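Long-range contact in periplasmic oligopeptide-binding protein (Burkholderia pseudomallei, PDB 3ZS6), which probably binds oligopeptides in the periplasm and delivers them to an ABC transporter for uptake into the cell: residues V15-T27 with Q90-T102. Sequence-based numbering, arbitrary orientation.
Sequences VESLDPAHIESWT and QRLADPKTGSKYT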
ATOM      1  N   VAL A  15      -7.569 -11.354  -2.897  1.00 17.37           N
ATOM      2  CA  VAL A  15      -7.805  -9.912  -3.043  1.00 10.26           C
ATOM      3  C   VAL A  15      -9.088  -9.505  -2.320  1.00 16.87           C
ATOM      4  O   VAL A  15     -10.068 -10.255  -2.336  1.00 15.41           O
ATOM      5  CB  VAL A  15      -7.896  -9.510  -4.543  1.00 15.82           C
ATOM      6  CG1 VAL A  15      -9.211 -10.023  -5.178  1.00 14.43           C
ATOM      7  CG2 VAL A  15      -7.753  -8.001  -4.708  1.00 12.98           C
ATOM      8  N   GLU A  16      -9.090  -8.324  -1.698  1.00 12.74           N
ATOM      9  CA  GLU A  16     -10.233  -7.895  -0.889  1.00 18.51           C
ATOM     10  C   GLU A  16     -11.421  -7.461  -1.753  1.00 19.59           C
ATOM     11  O   GLU A  16     -12.573  -7.587  -1.350  1.00 14.05           O
ATOM     12  CB  GLU A  16      -9.843  -6.771   0.090  1.00 16.79           C
ATOM     13  CG  GLU A  16      -9.453  -5.439  -0.573  1.00 14.76           C
ATOM     14  CD  GLU A  16      -8.015  -5.413  -1.077  1.00 16.12           C
ATOM     15  OE1 GLU A  16      -7.324  -6.451  -0.977  1.00 14.55           O
ATOM     16  OE2 GLU A  16      -7.570  -4.347  -1.564  1.00 15.78           O
ATOM     17  N   SER A  17     -11.134  -6.951  -2.944  1.00 10.53           N
ATOM     18  CA  SER A  17     -12.183  -6.437  -3.812  1.00 13.89           C
ATOM     19  C   SER A  17     -11.577  -6.130  -5.168  1.00 10.53           C
ATOM     20  O   SER A  17     -10.367  -5.945  -5.275  1.00 13.54           O
ATOM     21  CB  SER A  17     -12.782  -5.163  -3.204  1.00 16.84           C
ATOM     22  OG  SER A  17     -13.728  -4.541  -4.057  1.00 18.88           O
ATOM     23  N   LEU A  18     -12.412  -6.094  -6.202  1.00 13.20           N
ATOM     24  CA  LEU A  18     -11.979  -5.622  -7.510  1.00 12.72           C
ATOM     25  C   LEU A  18     -12.747  -4.364  -7.901  1.00 16.98           C
ATOM     26  O   LEU A  18     -12.659  -3.901  -9.039  1.00 15.17           O
ATOM     27  CB  LEU A  18     -12.148  -6.708  -8.569  1.00 19.50           C
ATOM     28  CG  LEU A  18     -11.206  -7.912  -8.436  1.00 26.09           C
ATOM     29  CD1 LEU A  18     -11.458  -8.914  -9.552  1.00 23.05           C
ATOM     30  CD2 LEU A  18      -9.751  -7.465  -8.440  1.00 24.84           C
ATOM     31  N   ASP A  19     -13.501  -3.823  -6.944  1.00 13.95           N
ATOM     32  CA  ASP A  19     -14.162  -2.529  -7.097  1.00 12.90           C
ATOM     33  C   ASP A  19     -13.164  -1.443  -6.695  1.00 14.74           C
ATOM     34  O   ASP A  19     -12.720  -1.400  -5.543  1.00 15.11           O
ATOM     35  CB  ASP A  19     -15.406  -2.479  -6.187  1.00 12.03           C
ATOM     36  CG  ASP A  19     -16.234  -1.211  -6.369  1.00 13.24           C
ATOM     37  OD1 ASP A  19     -15.679  -0.166  -6.797  1.00 11.24           O
ATOM     38  OD2 ASP A  19     -17.451  -1.262  -6.076  1.00 14.71           O
ATOM     39  N   PRO A  20     -12.793  -0.567  -7.643  1.00 11.74           N
ATOM     40  CA  PRO A  20     -11.805   0.478  -7.342  1.00 12.03           C
ATOM     41  C   PRO A  20     -12.098   1.224  -6.045  1.00 10.81           C
ATOM     42  O   PRO A  20     -11.160   1.618  -5.355  1.00 13.19           O
ATOM     43  CB  PRO A  20     -11.920   1.419  -8.545  1.00 13.00           C
ATOM     44  CG  PRO A  20     -12.268   0.491  -9.671  1.00 15.38           C
ATOM     45  CD  PRO A  20     -13.189  -0.553  -9.061  1.00  8.38           C
ATOM     46  N   ALA A  21     -13.369   1.401  -5.706  1.00 11.93           N
ATOM     47  CA  ALA A  21     -13.726   2.135  -4.495  1.00 11.24           C
ATOM     48  C   ALA A  21     -13.422   1.373  -3.203  1.00 18.22           C
ATOM     49  O   ALA A  21     -13.400   1.961  -2.119  1.00 21.67           O
ATOM     50  CB  ALA A  21     -15.196   2.543  -4.528  1.00 11.21           C
ATOM     51  N   HIS A  22     -13.197   0.069  -3.312  1.00 15.81           N
ATOM     52  CA  HIS A  22     -12.948  -0.733  -2.119  1.00 16.71           C
ATOM     53  C   HIS A  22     -11.574  -1.407  -2.119  1.00 15.65           C
ATOM     54  O   HIS A  22     -11.276  -2.234  -1.257  1.00 12.82           O
ATOM     55  CB  HIS A  22     -14.079  -1.741  -1.929  1.00 14.36           C
ATOM     56  CG  HIS A  22     -15.419  -1.094  -1.768  1.00 16.28           C
ATOM     57  ND1 HIS A  22     -15.753  -0.352  -0.655  1.00 17.41           N
ATOM     58  CD2 HIS A  22     -16.490  -1.038  -2.594  1.00 20.71           C
ATOM     59  CE1 HIS A  22     -16.983   0.113  -0.792  1.00 22.11           C
ATOM     60  NE2 HIS A  22     -17.452  -0.286  -1.960  1.00 18.14           N
ATOM     61  N   ILE A  23     -10.737  -1.042  -3.087  1.00 13.33           N
ATOM     62  CA  ILE A  23      -9.382  -1.586  -3.170  1.00 12.48           C
ATOM     63  C   ILE A  23      -8.454  -0.882  -2.170  1.00 10.16           C
ATOM     64  O   ILE A  23      -8.366   0.346  -2.148  1.00 10.63           O
ATOM     65  CB  ILE A  23      -8.826  -1.467  -4.610  1.00 11.87           C
ATOM     66  CG1 ILE A  23      -9.559  -2.456  -5.525  1.00 14.18           C
ATOM     67  CG2 ILE A  23      -7.298  -1.704  -4.625  1.00  9.63           C
ATOM     68  CD1 ILE A  23      -9.152  -2.392  -7.011  1.00 13.27           C
ATOM     69  N   GLU A  24      -7.776  -1.660  -1.334  1.00  9.48           N
ATOM     70  CA  GLU A  24      -6.927  -1.098  -0.286  1.00 10.85           C
ATOM     71  C   GLU A  24      -5.492  -1.609  -0.329  1.00 12.88           C
ATOM     72  O   GLU A  24      -4.588  -0.964   0.208  1.00 12.28           O
ATOM     73  CB  GLU A  24      -7.450  -1.478   1.106  1.00 11.34           C
ATOM     74  CG  GLU A  24      -8.791  -0.947   1.504  1.00 19.78           C
ATOM     75  CD  GLU A  24      -9.133  -1.363   2.922  1.00 18.79           C
ATOM     76  OE1 GLU A  24      -8.428  -0.921   3.861  1.00 15.69           O
ATOM     77  OE2 GLU A  24     -10.098  -2.134   3.092  1.00 16.06           O
ATOM     78  N   SER A  25      -5.294  -2.799  -0.890  1.00 10.89           N
ATOM     79  CA  SER A  25      -4.027  -3.517  -0.698  1.00  8.41           C
ATOM     80  C   SER A  25      -3.104  -3.507  -1.909  1.00  9.69           C
ATOM     81  O   SER A  25      -3.518  -3.183  -3.028  1.00 10.55           O
ATOM     82  CB  SER A  25      -4.303  -4.977  -0.317  1.00  9.22           C
ATOM     83  OG  SER A  25      -4.746  -5.706  -1.452  1.00 15.41           O
ATOM     84  N   TRP A  26      -1.854  -3.902  -1.670  1.00  8.28           N
ATOM     85  CA  TRP A  26      -0.898  -4.140  -2.740  1.00  7.89           C
ATOM     86  C   TRP A  26      -1.513  -5.098  -3.769  1.00 11.77           C
ATOM     87  O   TRP A  26      -1.424  -4.873  -4.977  1.00  8.27           O
ATOM     88  CB  TRP A  26       0.403  -4.744  -2.186  1.00  8.15           C
ATOM     89  CG  TRP A  26       1.423  -5.048  -3.267  1.00 12.27           C
ATOM     90  CD1 TRP A  26       2.371  -4.197  -3.758  1.00 14.85           C
ATOM     91  CD2 TRP A  26       1.580  -6.283  -3.994  1.00 14.95           C
ATOM     92  NE1 TRP A  26       3.110  -4.821  -4.739  1.00 18.72           N
ATOM     93  CE2 TRP A  26       2.648  -6.100  -4.901  1.00 17.36           C
ATOM     94  CE3 TRP A  26       0.925  -7.520  -3.964  1.00 12.00           C
ATOM     95  CZ2 TRP A  26       3.072  -7.107  -5.777  1.00 16.12           C
ATOM     96  CZ3 TRP A  26       1.351  -8.521  -4.830  1.00 18.53           C
ATOM     97  CH2 TRP A  26       2.421  -8.308  -5.723  1.00 12.89           C
ATOM     98  N   THR A  27      -2.138  -6.165  -3.284  1.00  9.38           N
ATOM     99  CA  THR A  27      -2.726  -7.149  -4.182  1.00  9.52           C
ATOM    100  C   THR A  27      -3.881  -6.543  -4.988  1.00  7.15           C
ATOM    101  O   THR A  27      -3.973  -6.750  -6.192  1.00 10.09           O
ATOM    102  CB  THR A  27      -3.226  -8.404  -3.427  1.00 11.01           C
ATOM    103  OG1 THR A  27      -2.108  -9.117  -2.869  1.00 12.15           O
ATOM    104  CG2 THR A  27      -3.994  -9.325  -4.388  1.00  7.20           C
ATOM    105  N   GLN A  90     -16.520  11.192  -7.244  1.00 14.26           N
ATOM    106  CA  GLN A  90     -17.633  11.583  -6.380  1.00 13.52           C
ATOM    107  C   GLN A  90     -18.099  10.363  -5.567  1.00 16.84           C
ATOM    108  O   GLN A  90     -18.367  10.454  -4.363  1.00 15.92           O
ATOM    109  CB  GLN A  90     -18.798  12.152  -7.207  1.00 14.55           C
ATOM    110  CG  GLN A  90     -18.579  13.574  -7.754  1.00 16.25           C
ATOM    111  CD  GLN A  90     -19.753  14.066  -8.589  1.00 22.40           C
ATOM    112  OE1 GLN A  90     -20.743  13.357  -8.757  1.00 24.65           O
ATOM    113  NE2 GLN A  90     -19.644  15.284  -9.121  1.00 21.84           N
ATOM    114  N   ARG A  91     -18.177   9.219  -6.238  1.00 12.85           N
ATOM    115  CA  ARG A  91     -18.583   7.964  -5.605  1.00 20.55           C
ATOM    116  C   ARG A  91     -17.607   7.560  -4.490  1.00 22.39           C
ATOM    117  O   ARG A  91     -18.013   7.175  -3.393  1.00 20.47           O
ATOM    118  CB  ARG A  91     -18.677   6.869  -6.671  1.00 15.41           C
ATOM    119  CG  ARG A  91     -18.971   5.470  -6.147  1.00 16.83           C
ATOM    120  CD  ARG A  91     -19.152   4.518  -7.315  1.00 16.06           C
ATOM    121  NE  ARG A  91     -19.498   3.171  -6.887  1.00 12.78           N
ATOM    122  CZ  ARG A  91     -18.644   2.153  -6.836  1.00 14.80           C
ATOM    123  NH1 ARG A  91     -17.369   2.322  -7.184  1.00 15.18           N
ATOM    124  NH2 ARG A  91     -19.067   0.964  -6.435  1.00 11.91           N
ATOM    125  N   LEU A  92     -16.316   7.666  -4.782  1.00 17.25           N
ATOM    126  CA  LEU A  92     -15.275   7.384  -3.804  1.00 15.64           C
ATOM    127  C   LEU A  92     -15.389   8.285  -2.573  1.00 16.87           C
ATOM    128  O   LEU A  92     -15.242   7.826  -1.433  1.00 17.55           O
ATOM    129  CB  LEU A  92     -13.895   7.553  -4.449  1.00 13.60           C
ATOM    130  CG  LEU A  92     -12.679   7.252  -3.562  1.00 17.95           C
ATOM    131  CD1 LEU A  92     -12.703   5.803  -3.083  1.00 21.30           C
ATOM    132  CD2 LEU A  92     -11.385   7.538  -4.303  1.00 15.94           C
ATOM    133  N   ALA A  93     -15.647   9.568  -2.813  1.00 14.24           N
ATOM    134  CA  ALA A  93     -15.738  10.561  -1.745  1.00 18.84           C
ATOM    135  C   ALA A  93     -17.000  10.393  -0.893  1.00 16.92           C
ATOM    136  O   ALA A  93     -16.986  10.641   0.312  1.00 17.70           O
ATOM    137  CB  ALA A  93     -15.679  11.969  -2.330  1.00 20.58           C
ATOM    138  N   ASP A  94     -18.090   9.978  -1.528  1.00 19.49           N
ATOM    139  CA  ASP A  94     -19.378   9.804  -0.850  1.00 22.18           C
ATOM    140  C   ASP A  94     -19.302   8.814   0.325  1.00 17.05           C
ATOM    141  O   ASP A  94     -19.043   7.637   0.120  1.00 17.25           O
ATOM    142  CB  ASP A  94     -20.400   9.311  -1.875  1.00 24.02           C
ATOM    143  CG  ASP A  94     -21.810   9.283  -1.335  1.00 25.67           C
ATOM    144  OD1 ASP A  94     -22.001   9.430  -0.108  1.00 28.49           O
ATOM    145  OD2 ASP A  94     -22.728   9.099  -2.157  1.00 22.19           O
ATOM    146  N   PRO A  95     -19.546   9.283   1.563  1.00 15.53           N
ATOM    147  CA  PRO A  95     -19.423   8.348   2.694  1.00 19.73           C
ATOM    148  C   PRO A  95     -20.458   7.221   2.635  1.00 19.28           C
ATOM    149  O   PRO A  95     -20.279   6.184   3.272  1.00 18.36           O
ATOM    150  CB  PRO A  95     -19.649   9.239   3.923  1.00 18.31           C
ATOM    151  CG  PRO A  95     -20.411  10.438   3.396  1.00 21.93           C
ATOM    152  CD  PRO A  95     -19.889  10.648   2.000  1.00 21.37           C
ATOM    153  N   LYS A  96     -21.527   7.416   1.869  1.00 15.60           N
ATOM    154  CA  LYS A  96     -22.517   6.355   1.714  1.00 19.92           C
ATOM    155  C   LYS A  96     -21.947   5.167   0.946  1.00 21.86           C
ATOM    156  O   LYS A  96     -22.435   4.046   1.079  1.00 20.11           O
ATOM    157  CB  LYS A  96     -23.808   6.881   1.077  1.00 22.55           C
ATOM    158  CG  LYS A  96     -24.711   7.610   2.080  1.00 23.12           C
ATOM    159  CD  LYS A  96     -25.871   8.313   1.399  1.00 29.23           C
ATOM    160  CE  LYS A  96     -26.570   9.264   2.365  1.00 31.40           C
ATOM    161  NZ  LYS A  96     -27.675  10.017   1.689  1.00 38.96           N
ATOM    162  N   THR A  97     -20.896   5.413   0.167  1.00 19.30           N
ATOM    163  CA  THR A  97     -20.192   4.337  -0.530  1.00 16.87           C
ATOM    164  C   THR A  97     -19.429   3.439   0.446  1.00 18.84           C
ATOM    165  O   THR A  97     -19.259   2.243   0.203  1.00 21.07           O
ATOM    166  CB  THR A  97     -19.198   4.894  -1.572  1.00 16.50           C
ATOM    167  OG1 THR A  97     -19.897   5.695  -2.537  1.00 16.40           O
ATOM    168  CG2 THR A  97     -18.466   3.758  -2.280  1.00 14.53           C
ATOM    169  N   GLY A  98     -18.948   4.021   1.541  1.00 15.79           N
ATOM    170  CA  GLY A  98     -18.215   3.263   2.543  1.00 21.93           C
ATOM    171  C   GLY A  98     -16.803   2.853   2.143  1.00 22.65           C
ATOM    172  O   GLY A  98     -16.299   1.830   2.608  1.00 23.58           O
ATOM    173  N   SER A  99     -16.157   3.635   1.279  1.00 13.85           N
ATOM    174  CA  SER A  99     -14.760   3.351   0.920  1.00 16.28           C
ATOM    175  C   SER A  99     -13.826   3.493   2.120  1.00 19.51           C
ATOM    176  O   SER A  99     -13.940   4.442   2.896  1.00 15.49           O
ATOM    177  CB  SER A  99     -14.263   4.282  -0.179  1.00 14.07           C
ATOM    178  OG  SER A  99     -12.902   3.989  -0.507  1.00 13.11           O
ATOM    179  N   LYS A 100     -12.893   2.559   2.251  1.00 15.17           N
ATOM    180  CA  LYS A 100     -11.824   2.684   3.237  1.00 20.78           C
ATOM    181  C   LYS A 100     -10.610   3.413   2.663  1.00 18.98           C
ATOM    182  O   LYS A 100      -9.586   3.544   3.335  1.00 17.29           O
ATOM    183  CB  LYS A 100     -11.405   1.306   3.767  1.00 20.26           C
ATOM    184  CG  LYS A 100     -12.439   0.653   4.678  1.00 19.03           C
ATOM    185  CD  LYS A 100     -12.695   1.527   5.894  1.00 28.33           C
ATOM    186  CE  LYS A 100     -13.449   0.772   6.990  1.00 28.55           C
ATOM    187  NZ  LYS A 100     -13.628   1.622   8.213  1.00 28.05           N
ATOM    188  N   TYR A 101     -10.714   3.883   1.422  1.00 13.71           N
ATOM    189  CA  TYR A 101      -9.572   4.535   0.785  1.00 16.51           C
ATOM    190  C   TYR A 101      -9.866   5.939   0.289  1.00 13.31           C
ATOM    191  O   TYR A 101      -9.448   6.313  -0.801  1.00 22.24           O
ATOM    192  CB  TYR A 101      -9.009   3.685  -0.362  1.00 15.70           C
ATOM    193  CG  TYR A 101      -7.492   3.590  -0.350  1.00 15.26           C
ATOM    194  CD1 TYR A 101      -6.848   2.640   0.436  1.00 11.46           C
ATOM    195  CD2 TYR A 101      -6.708   4.455  -1.105  1.00 10.93           C
ATOM    196  CE1 TYR A 101      -5.475   2.541   0.462  1.00 14.74           C
ATOM    197  CE2 TYR A 101      -5.312   4.363  -1.091  1.00 11.13           C
ATOM    198  CZ  TYR A 101      -4.708   3.395  -0.301  1.00 12.62           C
ATOM    199  OH  TYR A 101      -3.339   3.271  -0.251  1.00 10.96           O
ATOM    200  N   THR A 102     -10.563   6.727   1.101  1.00 15.27           N
ATOM    201  CA  THR A 102     -10.852   8.111   0.731  1.00 19.30           C
ATOM    202  C   THR A 102      -9.602   9.001   0.739  1.00 19.96           C
ATOM    203  O   THR A 102      -9.633  10.131   0.260  1.00 16.38           O
ATOM    204  CB  THR A 102     -11.927   8.727   1.651  1.00 20.17           C
ATOM    205  OG1 THR A 102     -11.521   8.588   3.015  1.00 14.39           O
ATOM    206  CG2 THR A 102     -13.277   8.027   1.454  1.00 13.85           C
TER
HETATM  207  O   HOH W   1     -13.736  -0.177   1.411  1.00 25.98           O
HETATM  208  O   HOH W   2     -20.217   0.247  -2.433  1.00 30.03           O
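An Asx turn at Asp19 and an ST turn at Ser99 meet here, joining the loop before helix 26-35 to the last turn of helix 82-93 and the loop that follows it, beside the peptide-binding cleft. Arg91 reaches out with a straight chain and offers both terminal nitrogens to the Asp19 carboxylate. Arg91 NH1 donates to Asp19 OD1 at 3.0 Å and Arg91 NH2 to Asp19 OD2 at 2.8 Å, forming a salt bridge. Both bonds are nearly straight, and both oxygens use their syn lone pairs. Carboxylate and guanidinium lie nearly coplanar, 2° apart. Asp19 OD1 also accepts the backbone N of Ala21 from above the carboxylate plane, and Trp169 binds OD2. The carboxylate is thus held against rotation, and the salt bridge probably favours its charged form. Ala21 CB packs against Arg91 NH1 at 3.4 Å.

The His22 ring turns its edge to the other loop, with CE1 3.3 Å from Thr97 O. Water 1 links His22 ND1 to Lys100 N, and water 2 sits at NE2. Glu24 runs alongside Lys100, its CD 3.6 Å from Lys100 CB, while its OE1 bonds to His395 and Gln426. Tyr101 packs on the backbone of Ile23 and Glu24. Its OH bonds to Asp409 and weakly to the bound peptide, whose backbone also bonds to the backbones of Glu24 and Trp26. With chi1 at 180°, Ser99 swings OG away from its own N, where it can accept Tyr101 N and donate to Ala21 O at 2.6 Å, in the carbonyl plane.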